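Local coordinates for autoinducer 2-binding protein LsrB (Clostridium saccharobutylicum DSM 13864, PDB 6DSP) that binds the quorum-sensing signal autoinducer-2 as a receptor of the bacterial solute-binding protein family, at residues Thr266-Trp271 with Glu333-Lys339. Sequence-based numbering, arbitrary orientation.
With PAV ((2R,4S)-2-methyl-2,3,3,4-tetrahydroxytetrahydrofuran), chain C.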
loop_
_atom_site.group_PDB
_atom_site.type_symbol
_atom_site.label_atom_id
_atom_site.label_comp_id
_atom_site.label_asym_id
_atom_site.label_seq_id
_atom_site.Cartn_x
_atom_site.Cartn_y
_atom_site.Cartn_z
ATOM N N THR A 266 16.094 4.966 10.567
ATOM C CA THR A 266 17.043 3.939 10.195
ATOM C C THR A 266 16.527 3.028 9.099
ATOM O O THR A 266 17.319 2.561 8.274
ATOM C CB THR A 266 17.336 3.068 11.446
ATOM O OG1 THR A 266 17.802 3.916 12.507
ATOM C CG2 THR A 266 18.373 2.003 11.142
ATOM N N ARG A 267 15.224 2.736 9.070
ATOM C CA ARG A 267 14.757 1.566 8.345
ATOM C C ARG A 267 13.288 1.754 8.002
ATOM O O ARG A 267 12.509 2.211 8.840
ATOM C CB ARG A 267 14.938 0.329 9.247
ATOM C CG ARG A 267 14.386 -0.968 8.683
ATOM C CD ARG A 267 14.662 -2.116 9.672
ATOM N NE ARG A 267 16.058 -2.541 9.701
ATOM C CZ ARG A 267 16.954 -2.171 10.625
ATOM N NH1 ARG A 267 16.609 -1.327 11.602
ATOM N NH2 ARG A 267 18.195 -2.649 10.562
ATOM N N TRP A 268 12.916 1.364 6.784
ATOM C CA TRP A 268 11.515 1.347 6.355
ATOM C C TRP A 268 11.433 0.310 5.253
ATOM O O TRP A 268 12.446 -0.275 4.876
ATOM C CB TRP A 268 11.060 2.751 5.889
ATOM C CG TRP A 268 11.610 3.156 4.551
ATOM C CD1 TRP A 268 10.927 3.170 3.376
ATOM C CD2 TRP A 268 12.931 3.636 4.264
ATOM N NE1 TRP A 268 11.741 3.593 2.368
ATOM C CE2 TRP A 268 12.989 3.868 2.873
ATOM C CE3 TRP A 268 14.089 3.847 5.044
ATOM C CZ2 TRP A 268 14.150 4.312 2.235
ATOM C CZ3 TRP A 268 15.247 4.300 4.401
ATOM C CH2 TRP A 268 15.263 4.525 3.014
ATOM N N GLY A 269 10.228 0.071 4.730
ATOM C CA GLY A 269 10.068 -0.960 3.726
ATOM C C GLY A 269 9.162 -0.580 2.573
ATOM O O GLY A 269 8.449 0.433 2.600
ATOM N N LEU A 270 9.176 -1.449 1.570
ATOM C CA LEU A 270 8.194 -1.410 0.486
ATOM C C LEU A 270 8.338 -2.716 -0.281
ATOM O O LEU A 270 8.467 -3.785 0.336
ATOM C CB LEU A 270 8.332 -0.167 -0.414
ATOM C CG LEU A 270 7.004 0.166 -1.135
ATOM C CD1 LEU A 270 5.979 0.854 -0.233
ATOM C CD2 LEU A 270 7.286 0.997 -2.391
ATOM N N TRP A 271 8.269 -2.642 -1.603
ATOM C CA TRP A 271 8.198 -3.766 -2.531
ATOM C C TRP A 271 8.272 -3.098 -3.903
ATOM O O TRP A 271 8.287 -1.864 -3.999
ATOM C CB TRP A 271 6.875 -4.559 -2.345
ATOM C CG TRP A 271 5.656 -3.672 -2.355
ATOM C CD1 TRP A 271 4.998 -3.205 -3.466
ATOM C CD2 TRP A 271 4.999 -3.079 -1.224
ATOM N NE1 TRP A 271 3.977 -2.358 -3.101
ATOM C CE2 TRP A 271 3.947 -2.261 -1.727
ATOM C CE3 TRP A 271 5.163 -3.186 0.162
ATOM C CZ2 TRP A 271 3.087 -1.553 -0.881
ATOM C CZ3 TRP A 271 4.307 -2.473 0.996
ATOM C CH2 TRP A 271 3.283 -1.660 0.465
ATOM N N GLU A 333 8.017 -10.912 -3.216
ATOM C CA GLU A 333 8.946 -10.420 -2.214
ATOM C C GLU A 333 8.601 -8.999 -1.814
ATOM O O GLU A 333 7.952 -8.261 -2.558
ATOM C CB GLU A 333 10.418 -10.556 -2.616
ATOM C CG GLU A 333 10.901 -9.502 -3.549
ATOM C CD GLU A 333 12.308 -9.800 -4.052
ATOM O OE1 GLU A 333 12.806 -10.919 -3.809
ATOM O OE2 GLU A 333 12.906 -8.915 -4.702
ATOM N N ARG A 334 8.988 -8.652 -0.599
ATOM C CA ARG A 334 8.983 -7.296 -0.078
ATOM C C ARG A 334 10.414 -6.913 0.278
ATOM O O ARG A 334 11.303 -7.774 0.364
ATOM C CB ARG A 334 8.020 -7.168 1.114
ATOM C CG ARG A 334 6.562 -7.366 0.671
ATOM C CD ARG A 334 5.816 -8.378 1.528
ATOM N NE ARG A 334 6.338 -9.723 1.341
ATOM C CZ ARG A 334 6.029 -10.519 0.325
ATOM N NH1 ARG A 334 5.186 -10.135 -0.631
ATOM N NH2 ARG A 334 6.590 -11.718 0.262
ATOM N N THR A 335 10.646 -5.613 0.491
ATOM C CA THR A 335 11.992 -5.065 0.574
ATOM C C THR A 335 12.117 -4.216 1.826
ATOM O O THR A 335 11.257 -3.372 2.092
ATOM C CB THR A 335 12.304 -4.202 -0.659
ATOM O OG1 THR A 335 12.006 -4.959 -1.846
ATOM C CG2 THR A 335 13.781 -3.784 -0.643
ATOM N N ILE A 336 13.198 -4.418 2.587
ATOM C CA ILE A 336 13.510 -3.587 3.743
ATOM C C ILE A 336 14.690 -2.702 3.377
ATOM O O ILE A 336 15.738 -3.214 2.960
ATOM C CB ILE A 336 13.812 -4.438 4.989
ATOM C CG1 ILE A 336 12.579 -5.253 5.385
ATOM C CG2 ILE A 336 14.233 -3.553 6.131
ATOM C CD1 ILE A 336 12.886 -6.335 6.400
ATOM N N PHE A 337 14.531 -1.387 3.533
ATOM C CA PHE A 337 15.573 -0.424 3.189
ATOM C C PHE A 337 16.258 0.104 4.440
ATOM O O PHE A 337 15.608 0.388 5.459
ATOM C CB PHE A 337 15.002 0.786 2.445
ATOM C CG PHE A 337 14.189 0.440 1.247
ATOM C CD1 PHE A 337 14.789 0.020 0.065
ATOM C CD2 PHE A 337 12.798 0.554 1.284
ATOM C CE1 PHE A 337 14.027 -0.278 -1.055
ATOM C CE2 PHE A 337 12.044 0.262 0.144
ATOM C CZ PHE A 337 12.655 -0.178 -1.007
ATOM N N THR A 338 17.579 0.238 4.359
ATOM C CA THR A 338 18.359 1.018 5.311
ATOM C C THR A 338 19.369 1.831 4.501
ATOM O O THR A 338 19.407 1.756 3.267
ATOM C CB THR A 338 19.123 0.143 6.315
ATOM O OG1 THR A 338 20.235 -0.469 5.638
ATOM C CG2 THR A 338 18.212 -0.891 6.980
ATOM N N LYS A 339 20.207 2.615 5.184
ATOM C CA LYS A 339 21.225 3.350 4.451
ATOM C C LYS A 339 22.156 2.412 3.693
ATOM O O LYS A 339 22.814 2.843 2.743
ATOM C CB LYS A 339 22.008 4.234 5.433
ATOM C CG LYS A 339 22.955 3.459 6.349
ATOM C CD LYS A 339 23.735 4.405 7.238
ATOM C CE LYS A 339 24.443 3.639 8.330
ATOM N NZ LYS A 339 25.360 2.600 7.785
HETATM O O2 PAV C . 1.509 1.923 2.357
HETATM C C2 PAV C . 1.199 2.311 1.002
HETATM C C1 PAV C . 2.452 2.380 0.101
HETATM O O5 PAV C . 0.796 3.785 1.133
HETATM C C5 PAV C . -0.009 4.070 0.073
HETATM C C4 PAV C . -0.339 2.744 -0.636
HETATM O O4 PAV C . -1.727 2.679 -0.953
HETATM C C3 PAV C . 0.129 1.715 0.399
HETATM O O3 PAV C . 0.522 0.528 -0.233
HETATM O O13 PAV C . -0.889 1.482 1.346
HETATM O O HOH W 1 19.944 3.274 7.998
#
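W268 and F337 meet on one face of a two-stranded antiparallel pairing, 268-270 with 335-337, in a periplasmic-binding-protein fold that holds the signal molecule PAV. Four backbone hydrogen bonds define the register: W268 and F337 exchange two, and L270 and T335 two more. F337 N to W268 O is 2.7 Å, whereas T335 N reaches L270 O from above the carbonyl plane. Between them G269 faces I336 as a non-hydrogen-bonded pair, its CA 3.1 Å from T335 O.

F337 can be followed outward. Its CB sits 3.6 Å from the centroid of the W268 six-membered ring and 11° off the normal, a CH-pi contact over the face. W268 presents that face with CG between its backbone N and carbonyl carbon (chi1 74°). Beyond CB, F337 CG lies near W268 CE2 and CZ2, and CD2 comes within 3.4 Å of W268 NE1; the two ring planes are inclined by 34°. CE2 then passes to L270, whose CB lies at the phenyl edge, while Y345 meets the same phenyl ring edge-to-face.

Just beyond the W268-F337 pair, T338 CG2 lies over one face of the R267 guanidinium, which E144 engages by a salt bridge. At the pocket end, L270 CD1 lies 3.9 Å from PAV C1, and W271 directs its ring edge at the ligand, with CZ2 3.4 Å from PAV O3.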